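Local structure of ORF34P2 (Lactococcus phage p2, 2WKD) at residues V6-Q9 with K13-R16; T15-V18 with G23-K26; V30-K35 with Y77-P82; G46-P51 with V60-R65. The protein binds single-stranded DNA, very probably with nanomolar affinity and without sequence specificity. The protein carries 2 engineered substitutions. All blocks are in the same frame, centred on the assembly; numbering follows the deposited sequence.

From the N terminus, contact 1 closes the short loop between the end of strand 2-9 and the beginning of strand 15-18. Contact 2 begins on the same residues, Thr15 and Arg16, and closes the hairpin formed by strands 15-18 and 25-31. Contact 3 opens farther along strand 25-31 and closes a loop of 41 residues on strand 77-87. Inside that loop nests contact 4, which joins strands 45-49 and 59-68. Only contact 2 ties strands that are neighbours in the six-stranded sheet. Contacts 1 and 2 lie at the surface, whereas contacts 3 and 4 are buried and about 8 Å apart, centre to centre.

Contact 1. Residues V6-Q9 with K13-R16; sequences VTAQ and KNTR
Gln9 and Asn14 keep their CA atoms 8.3 Å apart, too far for a backbone pair, and the gap between the end of strand 2-9 and the start of strand 15-18 is bridged by one side chain. Asn14 ND2 donates a hydrogen bond to the backbone O of Gln9 at 2.8 Å, with an N-H...O angle of 158°. The acceptor lies almost in the plane of the Asn14 amide, while ND2 is tilted 23° from the plane of the Gln9 carbonyl.

With chi1 of 66°, Asn14 CG sits between its own backbone N and carbonyl carbon, a position from which the amide swings across to the strand end. The other half of the amide is held as well: Asn14 OD1 accepts a hydrogen bond from Thr15 OG1 at 2.9 Å, the hydroxyl lying above the carbonyl plane, and another from the backbone N of Asn11. Together the three bonds fix the amide's rotation. Asparagine suits the place because its short side chain carries a donor and an acceptor side by side. The small Ala8 points toward the amide, its CB 4.5 Å from Asn14 ND2. The side chain of Gln9 runs out extended in another direction, and its NE2 bonds to Gly57 O.

The amide thus brings together the two edge strands of this chain's curled sheet, consistent with closure of an OB-like barrel. Asn14 is paired with strand 25-31 through Ser29; Ala8 is paired with Val60 of strand 59-68, and at Val6 a strand of the second subunit continues the sheet.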
loop_
_atom_site.group_PDB
_atom_site.type_symbol
_atom_site.label_atom_id
_atom_site.label_comp_id
_atom_site.label_asym_id
_atom_site.label_seq_id
_atom_site.Cartn_x
_atom_site.Cartn_y
_atom_site.Cartn_z
ATOM N N VAL A 6 0.870 -4.136 5.575
ATOM C CA VAL A 6 1.695 -3.621 6.674
ATOM C C VAL A 6 1.954 -4.697 7.722
ATOM O O VAL A 6 1.057 -5.452 8.082
ATOM C CB VAL A 6 1.072 -2.357 7.353
ATOM C CG1 VAL A 6 2.124 -1.644 8.253
ATOM C CG2 VAL A 6 0.560 -1.379 6.321
ATOM N N THR A 7 3.199 -4.776 8.177
ATOM C CA THR A 7 3.582 -5.651 9.275
ATOM C C THR A 7 3.940 -4.754 10.449
ATOM O O THR A 7 4.742 -3.829 10.319
ATOM C CB THR A 7 4.768 -6.566 8.871
ATOM O OG1 THR A 7 4.396 -7.303 7.704
ATOM C CG2 THR A 7 5.137 -7.553 9.992
ATOM N N ALA A 8 3.318 -5.014 11.592
ATOM C CA ALA A 8 3.478 -4.146 12.751
ATOM C C ALA A 8 3.123 -4.906 14.032
ATOM O O ALA A 8 2.387 -5.900 13.983
ATOM C CB ALA A 8 2.584 -2.916 12.602
ATOM N N GLN A 9 3.642 -4.437 15.165
ATOM C CA GLN A 9 3.260 -4.991 16.455
ATOM C C GLN A 9 2.012 -4.277 16.956
ATOM O O GLN A 9 1.940 -3.052 16.927
ATOM C CB GLN A 9 4.390 -4.871 17.480
ATOM C CG GLN A 9 4.051 -5.567 18.817
ATOM C CD GLN A 9 5.183 -5.538 19.825
ATOM O OE1 GLN A 9 6.018 -4.643 19.821
ATOM N NE2 GLN A 9 5.209 -6.528 20.700
ATOM N N LYS A 13 0.405 1.843 21.723
ATOM C CA LYS A 13 0.578 3.023 20.866
ATOM C C LYS A 13 -0.272 3.039 19.598
ATOM O O LYS A 13 -0.573 4.104 19.073
ATOM C CB LYS A 13 2.053 3.195 20.473
ATOM C CG LYS A 13 2.980 3.475 21.659
ATOM C CD LYS A 13 4.448 3.291 21.286
ATOM C CE LYS A 13 5.334 3.481 22.506
ATOM N NZ LYS A 13 6.770 3.451 22.133
ATOM N N ASN A 14 -0.659 1.874 19.095
ATOM C CA ASN A 14 -1.347 1.834 17.804
ATOM C C ASN A 14 -2.663 1.039 17.769
ATOM O O ASN A 14 -3.312 0.958 16.724
ATOM C CB ASN A 14 -0.375 1.340 16.714
ATOM C CG ASN A 14 0.055 -0.101 16.923
ATOM O OD1 ASN A 14 -0.406 -0.777 17.847
ATOM N ND2 ASN A 14 0.932 -0.584 16.055
ATOM N N THR A 15 -3.044 0.453 18.907
ATOM C CA THR A 15 -4.220 -0.423 18.980
ATOM C C THR A 15 -5.155 -0.020 20.123
ATOM O O THR A 15 -4.693 0.257 21.230
ATOM C CB THR A 15 -3.798 -1.905 19.144
ATOM O OG1 THR A 15 -2.888 -2.254 18.092
ATOM C CG2 THR A 15 -5.009 -2.850 19.083
ATOM N N ARG A 16 -6.459 0.007 19.842
ATOM C CA ARG A 16 -7.492 0.266 20.866
ATOM C C ARG A 16 -8.569 -0.806 20.798
ATOM O O ARG A 16 -8.820 -1.369 19.734
ATOM C CB ARG A 16 -8.144 1.637 20.661
ATOM C CG ARG A 16 -7.372 2.810 21.275
ATOM C CD ARG A 16 -8.237 4.073 21.414
ATOM N NE ARG A 16 -8.983 4.385 20.190
ATOM C CZ ARG A 16 -10.307 4.522 20.117
ATOM N NH1 ARG A 16 -11.069 4.391 21.202
ATOM N NH2 ARG A 16 -10.867 4.795 18.945
#

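Contact 2. Residues T15-V18 with G23-K26; sequences TRTV and GDKK
Val18 and Lys25 exchange two backbone hydrogen bonds, Val18 N to Lys25 O and Lys25 N to Val18 O, each 2.9 Å long and nearly straight, with N-H...O angles of 172° and 168°. They form the hydrogen-bonded pair of an antiparallel beta hairpin made by strands 15-18 and 25-31. Next to it, Thr17 and Lys26 form a non-hydrogen-bonded pair, their CA atoms 4.3 Å apart; here the backbones are joined by weak CA-H...O contacts, from Lys26 CA to Arg16 O and from Thr17 CA to Lys25 O.

A water ties the two side chains of this second pair, 2.7 Å from Thr17 OG1 and 2.8 Å from Lys26 NZ, whose proton it accepts. The bend at the end of the lysine chain, chi4 61°, turns NZ toward the water; NZ also makes a weak hydrogen bond to Ile54 O. On the other face, which carries Val18 and Lys25, the lysine leads away from the hairpin to a salt bridge with Asp52. A long, flexible side chain serves both positions, its methylenes packing near the sheet while the charge reaches a polar partner.

Packing completes the join. Thr15 CG2 lies 4.0 Å from both CB and CD of Lys26, the two side chains crossing obliquely; Thr15, like Thr17, has its beta-branch suited to an extended strand. Gly23, with positive phi, adopts a backbone shape that glycine favours, at the place where the chain enters the second strand. Farther along, Asp24 CB rests 4.1 Å from Thr17 CG2, and Val18 CG2 lies 3.4 Å from Lys25 O.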
loop_
_atom_site.group_PDB
_atom_site.type_symbol
_atom_site.label_atom_id
_atom_site.label_comp_id
_atom_site.label_asym_id
_atom_site.label_seq_id
_atom_site.Cartn_x
_atom_site.Cartn_y
_atom_site.Cartn_z
ATOM N N THR A 15 -3.044 0.453 18.907
ATOM C CA THR A 15 -4.220 -0.423 18.980
ATOM C C THR A 15 -5.155 -0.020 20.123
ATOM O O THR A 15 -4.693 0.257 21.230
ATOM C CB THR A 15 -3.798 -1.905 19.144
ATOM O OG1 THR A 15 -2.888 -2.254 18.092
ATOM C CG2 THR A 15 -5.009 -2.850 19.083
ATOM N N ARG A 16 -6.459 0.007 19.842
ATOM C CA ARG A 16 -7.492 0.266 20.866
ATOM C C ARG A 16 -8.569 -0.806 20.798
ATOM O O ARG A 16 -8.820 -1.369 19.734
ATOM C CB ARG A 16 -8.144 1.637 20.661
ATOM C CG ARG A 16 -7.372 2.810 21.275
ATOM C CD ARG A 16 -8.237 4.073 21.414
ATOM N NE ARG A 16 -8.983 4.385 20.190
ATOM C CZ ARG A 16 -10.307 4.522 20.117
ATOM N NH1 ARG A 16 -11.069 4.391 21.202
ATOM N NH2 ARG A 16 -10.867 4.795 18.945
ATOM N N THR A 17 -9.205 -1.088 21.930
ATOM C CA THR A 17 -10.368 -1.977 21.955
ATOM C C THR A 17 -11.621 -1.140 22.099
ATOM O O THR A 17 -11.736 -0.341 23.034
ATOM C CB THR A 17 -10.253 -3.014 23.083
ATOM O OG1 THR A 17 -9.109 -3.829 22.827
ATOM C CG2 THR A 17 -11.491 -3.903 23.146
ATOM N N VAL A 18 -12.553 -1.337 21.174
ATOM C CA VAL A 18 -13.793 -0.559 21.101
ATOM C C VAL A 18 -15.008 -1.477 21.121
ATOM O O VAL A 18 -14.923 -2.639 20.720
ATOM C CB VAL A 18 -13.869 0.290 19.792
ATOM C CG1 VAL A 18 -12.804 1.377 19.788
ATOM C CG2 VAL A 18 -13.740 -0.601 18.554
ATOM N N GLY A 23 -19.629 -6.817 19.128
ATOM C CA GLY A 23 -18.875 -6.971 20.381
ATOM C C GLY A 23 -17.530 -6.270 20.357
ATOM O O GLY A 23 -17.224 -5.562 19.401
ATOM N N ASP A 24 -16.722 -6.489 21.395
ATOM C CA ASP A 24 -15.364 -5.930 21.498
ATOM C C ASP A 24 -14.540 -6.227 20.239
ATOM O O ASP A 24 -14.442 -7.385 19.824
ATOM C CB ASP A 24 -14.609 -6.546 22.691
ATOM C CG ASP A 24 -15.107 -6.041 24.039
ATOM O OD1 ASP A 24 -16.088 -5.259 24.096
ATOM O OD2 ASP A 24 -14.504 -6.442 25.051
ATOM N N LYS A 25 -13.937 -5.193 19.660
ATOM C CA LYS A 25 -12.952 -5.391 18.602
ATOM C C LYS A 25 -11.747 -4.541 18.856
ATOM O O LYS A 25 -11.873 -3.382 19.287
ATOM C CB LYS A 25 -13.506 -5.037 17.218
ATOM C CG LYS A 25 -14.682 -5.882 16.753
ATOM C CD LYS A 25 -14.310 -7.350 16.642
ATOM C CE LYS A 25 -15.423 -8.147 15.983
ATOM N NZ LYS A 25 -14.986 -9.554 15.768
ATOM N N LYS A 26 -10.581 -5.125 18.585
ATOM C CA LYS A 26 -9.353 -4.371 18.470
ATOM C C LYS A 26 -9.327 -3.666 17.122
ATOM O O LYS A 26 -9.710 -4.250 16.091
ATOM C CB LYS A 26 -8.133 -5.283 18.610
ATOM C CG LYS A 26 -7.822 -5.735 20.025
ATOM C CD LYS A 26 -6.477 -6.453 20.052
ATOM C CE LYS A 26 -6.182 -7.013 21.442
ATOM N NZ LYS A 26 -7.185 -8.016 21.912
HETATM O O HOH W 1 -9.215 -6.494 23.029
#

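Contact 3. Residues V30-K35 with Y77-P82; sequences VPLFEK and YNFVFP
Leu32 spreads its forked end between two aromatic residues, Tyr77 and Phe79. One prong, CD1, settles at the root of the tyrosine, 3.7 Å from Tyr77 CB and 3.8 Å from Tyr77 CG; the other, CD2, turns to Phe79 and comes within 4.2 Å of CE1. This ring carbon is itself a bump in a hollow: it projects into the notch between Leu32 CD2 and Val30 CG2, the latter 3.9 Å away. The side chains of Val30 and Phe79 cross at about a right angle, and CG2 is the valine atom that touches. Leu32 reaches its place with CG set anti to its carbonyl carbon (chi1 -55°) and with CD1 extended (chi2 178°), which carries that methyl to Tyr77.

The surroundings are those of the inner layer of a curled sheet, consistent with the OB-like family to which the protein belongs. Strand 45-49 runs between the two segments and bonds to both by its backbone, Gly46 to Val30 and Ser47 to Tyr77 and Phe79. Gly46 suits its post: Leu32 CD2 lies 3.9 Å from Gly46 CA, an approach to bare backbone that the absence of a side chain permits. A branched residue such as leucine, with methyls pointing two ways, is well fitted to such a junction, since each methyl can meet a different aromatic residue.

At the outer end, the ring of Tyr77 stacks edge-to-face with Phe33 of the second subunit, and Phe33 does the same with Tyr77 of that subunit.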
loop_
_atom_site.group_PDB
_atom_site.type_symbol
_atom_site.label_atom_id
_atom_site.label_comp_id
_atom_site.label_asym_id
_atom_site.label_seq_id
_atom_site.Cartn_x
_atom_site.Cartn_y
_atom_site.Cartn_z
ATOM N N VAL A 30 -2.161 1.881 11.341
ATOM C CA VAL A 30 -0.814 1.665 10.766
ATOM C C VAL A 30 -0.463 2.682 9.663
ATOM O O VAL A 30 -1.357 3.133 8.936
ATOM C CB VAL A 30 -0.640 0.208 10.222
ATOM C CG1 VAL A 30 -0.722 -0.816 11.377
ATOM C CG2 VAL A 30 -1.672 -0.120 9.125
ATOM N N PRO A 31 0.835 3.044 9.532
ATOM C CA PRO A 31 1.258 4.025 8.506
ATOM C C PRO A 31 1.182 3.408 7.105
ATOM O O PRO A 31 1.615 2.268 6.904
ATOM C CB PRO A 31 2.717 4.326 8.880
ATOM C CG PRO A 31 3.206 3.088 9.548
ATOM C CD PRO A 31 1.990 2.516 10.295
ATOM N N LEU A 32 0.607 4.152 6.170
ATOM C CA LEU A 32 0.458 3.714 4.786
ATOM C C LEU A 32 1.676 3.964 3.902
ATOM O O LEU A 32 1.729 3.476 2.774
ATOM C CB LEU A 32 -0.774 4.355 4.156
ATOM C CG LEU A 32 -2.047 4.098 4.950
ATOM C CD1 LEU A 32 -3.190 4.810 4.256
ATOM C CD2 LEU A 32 -2.346 2.586 5.121
ATOM N N PHE A 33 2.639 4.730 4.407
ATOM C CA PHE A 33 3.904 4.998 3.698
ATOM C C PHE A 33 4.949 5.609 4.629
ATOM O O PHE A 33 4.647 5.892 5.786
ATOM C CB PHE A 33 3.690 5.882 2.454
ATOM C CG PHE A 33 2.800 7.071 2.682
ATOM C CD1 PHE A 33 3.322 8.257 3.196
ATOM C CD2 PHE A 33 1.453 7.016 2.339
ATOM C CE1 PHE A 33 2.506 9.371 3.400
ATOM C CE2 PHE A 33 0.620 8.113 2.536
ATOM C CZ PHE A 33 1.152 9.303 3.068
ATOM N N GLU A 34 6.172 5.786 4.134
ATOM C CA GLU A 34 7.260 6.367 4.921
ATOM C C GLU A 34 7.608 7.795 4.466
ATOM O O GLU A 34 7.137 8.262 3.426
ATOM C CB GLU A 34 8.544 5.543 4.798
ATOM C CG GLU A 34 8.429 4.051 4.786
ATOM C CD GLU A 34 9.638 3.427 4.107
ATOM O OE1 GLU A 34 9.657 2.193 3.959
ATOM O OE2 GLU A 34 10.568 4.172 3.714
ATOM N N LYS A 35 8.469 8.451 5.246
ATOM C CA LYS A 35 8.992 9.797 4.945
ATOM C C LYS A 35 10.498 9.849 5.230
ATOM O O LYS A 35 11.052 8.905 5.801
ATOM C CB LYS A 35 8.263 10.851 5.785
ATOM C CG LYS A 35 8.453 10.663 7.290
ATOM C CD LYS A 35 7.398 11.385 8.114
ATOM C CE LYS A 35 7.904 12.706 8.676
ATOM N NZ LYS A 35 6.889 13.288 9.609
ATOM N N TYR A 77 -8.511 6.807 6.543
ATOM C CA TYR A 77 -8.153 5.663 5.695
ATOM C C TYR A 77 -8.514 4.348 6.364
ATOM O O TYR A 77 -8.020 4.049 7.448
ATOM C CB TYR A 77 -6.657 5.699 5.362
ATOM C CG TYR A 77 -6.224 6.976 4.679
ATOM C CD1 TYR A 77 -5.768 8.071 5.425
ATOM C CD2 TYR A 77 -6.298 7.107 3.290
ATOM C CE1 TYR A 77 -5.382 9.257 4.802
ATOM C CE2 TYR A 77 -5.913 8.295 2.655
ATOM C CZ TYR A 77 -5.457 9.358 3.420
ATOM O OH TYR A 77 -5.071 10.515 2.810
ATOM N N ASN A 78 -9.378 3.562 5.724
ATOM C CA ASN A 78 -9.765 2.260 6.277
ATOM C C ASN A 78 -9.481 1.105 5.328
ATOM O O ASN A 78 -9.729 1.221 4.131
ATOM C CB ASN A 78 -11.248 2.258 6.662
ATOM C CG ASN A 78 -11.577 3.285 7.747
ATOM O OD1 ASN A 78 -11.090 3.200 8.878
ATOM N ND2 ASN A 78 -12.412 4.260 7.400
ATOM N N PHE A 79 -8.964 -0.002 5.864
ATOM C CA PHE A 79 -8.775 -1.226 5.085
ATOM C C PHE A 79 -10.137 -1.802 4.731
ATOM O O PHE A 79 -11.060 -1.716 5.530
ATOM C CB PHE A 79 -7.926 -2.254 5.855
ATOM C CG PHE A 79 -6.440 -1.982 5.796
ATOM C CD1 PHE A 79 -5.855 -1.027 6.631
ATOM C CD2 PHE A 79 -5.631 -2.672 4.894
ATOM C CE1 PHE A 79 -4.495 -0.759 6.571
ATOM C CE2 PHE A 79 -4.271 -2.410 4.822
ATOM C CZ PHE A 79 -3.694 -1.456 5.678
ATOM N N VAL A 80 -10.260 -2.381 3.535
ATOM C CA VAL A 80 -11.509 -2.998 3.074
ATOM C C VAL A 80 -11.287 -4.496 2.895
ATOM O O VAL A 80 -10.361 -4.895 2.182
ATOM C CB VAL A 80 -11.994 -2.384 1.718
ATOM C CG1 VAL A 80 -13.320 -3.005 1.275
ATOM C CG2 VAL A 80 -12.106 -0.865 1.811
ATOM N N PHE A 81 -12.139 -5.312 3.522
ATOM C CA PHE A 81 -11.959 -6.774 3.599
ATOM C C PHE A 81 -10.491 -7.197 3.872
ATOM O O PHE A 81 -9.964 -8.047 3.145
ATOM C CB PHE A 81 -12.425 -7.476 2.302
ATOM C CG PHE A 81 -13.903 -7.349 1.994
ATOM C CD1 PHE A 81 -14.329 -6.646 0.857
ATOM C CD2 PHE A 81 -14.863 -7.974 2.793
ATOM C CE1 PHE A 81 -15.688 -6.539 0.537
ATOM C CE2 PHE A 81 -16.230 -7.869 2.486
ATOM C CZ PHE A 81 -16.640 -7.151 1.354
ATOM N N PRO A 82 -9.822 -6.617 4.896
ATOM C CA PRO A 82 -8.407 -6.988 5.068
ATOM C C PRO A 82 -8.199 -8.452 5.445
ATOM O O PRO A 82 -9.074 -9.065 6.059
ATOM C CB PRO A 82 -7.944 -6.095 6.225
ATOM C CG PRO A 82 -9.190 -5.806 6.997
ATOM C CD PRO A 82 -10.267 -5.682 5.948
#

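Contact 4. Residues G46-P51 with V60-R65; sequences GSAFMP and VTVSGR. Engineered in segment 46-51: Met50 (natural residue Leu).
Across the interior of the curled sheet, Ala48 and Met50 of strand 45-49 and its continuation face Val62 and Val60 of strand 59-68. The two strands are not neighbours in the sheet, and even the nearest CA atoms, those of Ala48 and Val62, are 7.7 Å apart; the side chains fill the distance. Ala48 CB meets Val62 CG1 at 3.8 Å. That methyl is set anti to the valine's backbone N (chi1 -177°), and the short alanine leaves it space to approach.

Such a layer of small and branched apolar residues is what the core of an OB-like barrel would be expected to hold. Strand 77-87 intervenes in sheet order, and its Phe79 packs on both Ala48 and Val62. The second pair is longer in reach: Met50, an engineered methionine (leucine in the natural sequence) present as selenomethionine, bends at chi2 (-77°) and again at chi3, and its terminal CE arrives 3.8 Å from Val60 CG2, tip to tip. The same side chain touches Ile28 and Ala10, while Val60 also rests on Ile54. Valine's beta-branch favours the extended backbone of strand 59-68, where Val62 pairs with Val6 of strand 2-9.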
loop_
_atom_site.group_PDB
_atom_site.type_symbol
_atom_site.label_atom_id
_atom_site.label_comp_id
_atom_site.label_asym_id
_atom_site.label_seq_id
_atom_site.Cartn_x
_atom_site.Cartn_y
_atom_site.Cartn_z
ATOM N N GLY A 46 -3.788 4.077 8.240
ATOM C CA GLY A 46 -4.980 3.295 7.959
ATOM C C GLY A 46 -5.374 2.449 9.155
ATOM O O GLY A 46 -4.518 1.994 9.920
ATOM N N SER A 47 -6.674 2.232 9.306
ATOM C CA SER A 47 -7.201 1.421 10.400
ATOM C C SER A 47 -7.800 0.115 9.906
ATOM O O SER A 47 -8.372 0.055 8.814
ATOM C CB SER A 47 -8.252 2.212 11.175
ATOM O OG SER A 47 -7.744 3.494 11.491
ATOM N N ALA A 48 -7.671 -0.928 10.721
ATOM C CA ALA A 48 -8.245 -2.243 10.418
ATOM C C ALA A 48 -8.700 -2.953 11.697
ATOM O O ALA A 48 -8.040 -2.853 12.736
ATOM C CB ALA A 48 -7.230 -3.104 9.684
ATOM N N PHE A 49 -9.815 -3.676 11.602
ATOM C CA PHE A 49 -10.288 -4.514 12.697
ATOM C C PHE A 49 -9.467 -5.792 12.762
ATOM O O PHE A 49 -9.151 -6.384 11.725
ATOM C CB PHE A 49 -11.774 -4.844 12.522
ATOM C CG PHE A 49 -12.698 -3.675 12.788
ATOM C CD1 PHE A 49 -13.153 -3.408 14.080
ATOM C CD2 PHE A 49 -13.119 -2.850 11.753
ATOM C CE1 PHE A 49 -14.016 -2.335 14.329
ATOM C CE2 PHE A 49 -13.983 -1.768 12.001
ATOM C CZ PHE A 49 -14.428 -1.516 13.289
HETATM N N MSE A 50 -9.107 -6.201 13.973
HETATM C CA MSE A 50 -8.324 -7.411 14.210
HETATM C C MSE A 50 -9.274 -8.569 14.485
HETATM O O MSE A 50 -10.313 -8.374 15.124
HETATM C CB MSE A 50 -7.415 -7.251 15.441
HETATM C CG MSE A 50 -6.460 -6.084 15.394
HETATM SE SE MSE A 50 -4.912 -6.455 14.240
HETATM C CE MSE A 50 -3.580 -5.730 15.402
ATOM N N PRO A 51 -8.914 -9.784 14.021
ATOM C CA PRO A 51 -9.641 -10.998 14.415
ATOM C C PRO A 51 -9.558 -11.216 15.933
ATOM O O PRO A 51 -8.623 -10.731 16.575
ATOM C CB PRO A 51 -8.913 -12.137 13.678
ATOM C CG PRO A 51 -7.736 -11.538 12.984
ATOM C CD PRO A 51 -7.870 -10.033 13.005
ATOM N N VAL A 60 1.524 -8.639 13.539
ATOM C CA VAL A 60 0.538 -8.999 12.527
ATOM C C VAL A 60 0.883 -8.438 11.158
ATOM O O VAL A 60 1.580 -7.420 11.044
ATOM C CB VAL A 60 -0.887 -8.499 12.892
ATOM C CG1 VAL A 60 -1.412 -9.222 14.136
ATOM C CG2 VAL A 60 -0.900 -6.967 13.080
ATOM N N THR A 61 0.383 -9.109 10.129
ATOM C CA THR A 61 0.416 -8.585 8.779
ATOM C C THR A 61 -1.008 -8.200 8.369
ATOM O O THR A 61 -1.898 -9.045 8.322
ATOM C CB THR A 61 1.053 -9.600 7.809
ATOM O OG1 THR A 61 2.433 -9.740 8.149
ATOM C CG2 THR A 61 0.986 -9.124 6.382
ATOM N N VAL A 62 -1.218 -6.916 8.106
ATOM C CA VAL A 62 -2.500 -6.435 7.584
ATOM C C VAL A 62 -2.397 -6.110 6.091
ATOM O O VAL A 62 -1.585 -5.264 5.679
ATOM C CB VAL A 62 -2.997 -5.222 8.358
ATOM C CG1 VAL A 62 -4.371 -4.803 7.831
ATOM C CG2 VAL A 62 -3.062 -5.550 9.860
ATOM N N SER A 63 -3.225 -6.791 5.290
ATOM C CA SER A 63 -3.178 -6.675 3.844
ATOM C C SER A 63 -4.565 -6.511 3.219
ATOM O O SER A 63 -5.455 -7.325 3.439
ATOM C CB SER A 63 -2.475 -7.890 3.238
ATOM O OG SER A 63 -2.216 -7.707 1.853
ATOM N N GLY A 64 -4.730 -5.461 2.423
ATOM C CA GLY A 64 -5.934 -5.310 1.616
ATOM C C GLY A 64 -6.053 -3.941 0.998
ATOM O O GLY A 64 -5.182 -3.091 1.178
ATOM N N ARG A 65 -7.143 -3.731 0.265
ATOM C CA ARG A 65 -7.465 -2.423 -0.292
ATOM C C ARG A 65 -7.621 -1.440 0.855
ATOM O O ARG A 65 -7.937 -1.846 1.986
ATOM C CB ARG A 65 -8.743 -2.515 -1.123
ATOM C CG ARG A 65 -8.664 -3.600 -2.227
ATOM C CD ARG A 65 -10.023 -4.166 -2.613
ATOM N NE ARG A 65 -10.927 -3.117 -3.068
ATOM C CZ ARG A 65 -12.229 -3.280 -3.286
ATOM N NH1 ARG A 65 -12.804 -4.460 -3.091
ATOM N NH2 ARG A 65 -12.961 -2.253 -3.696
#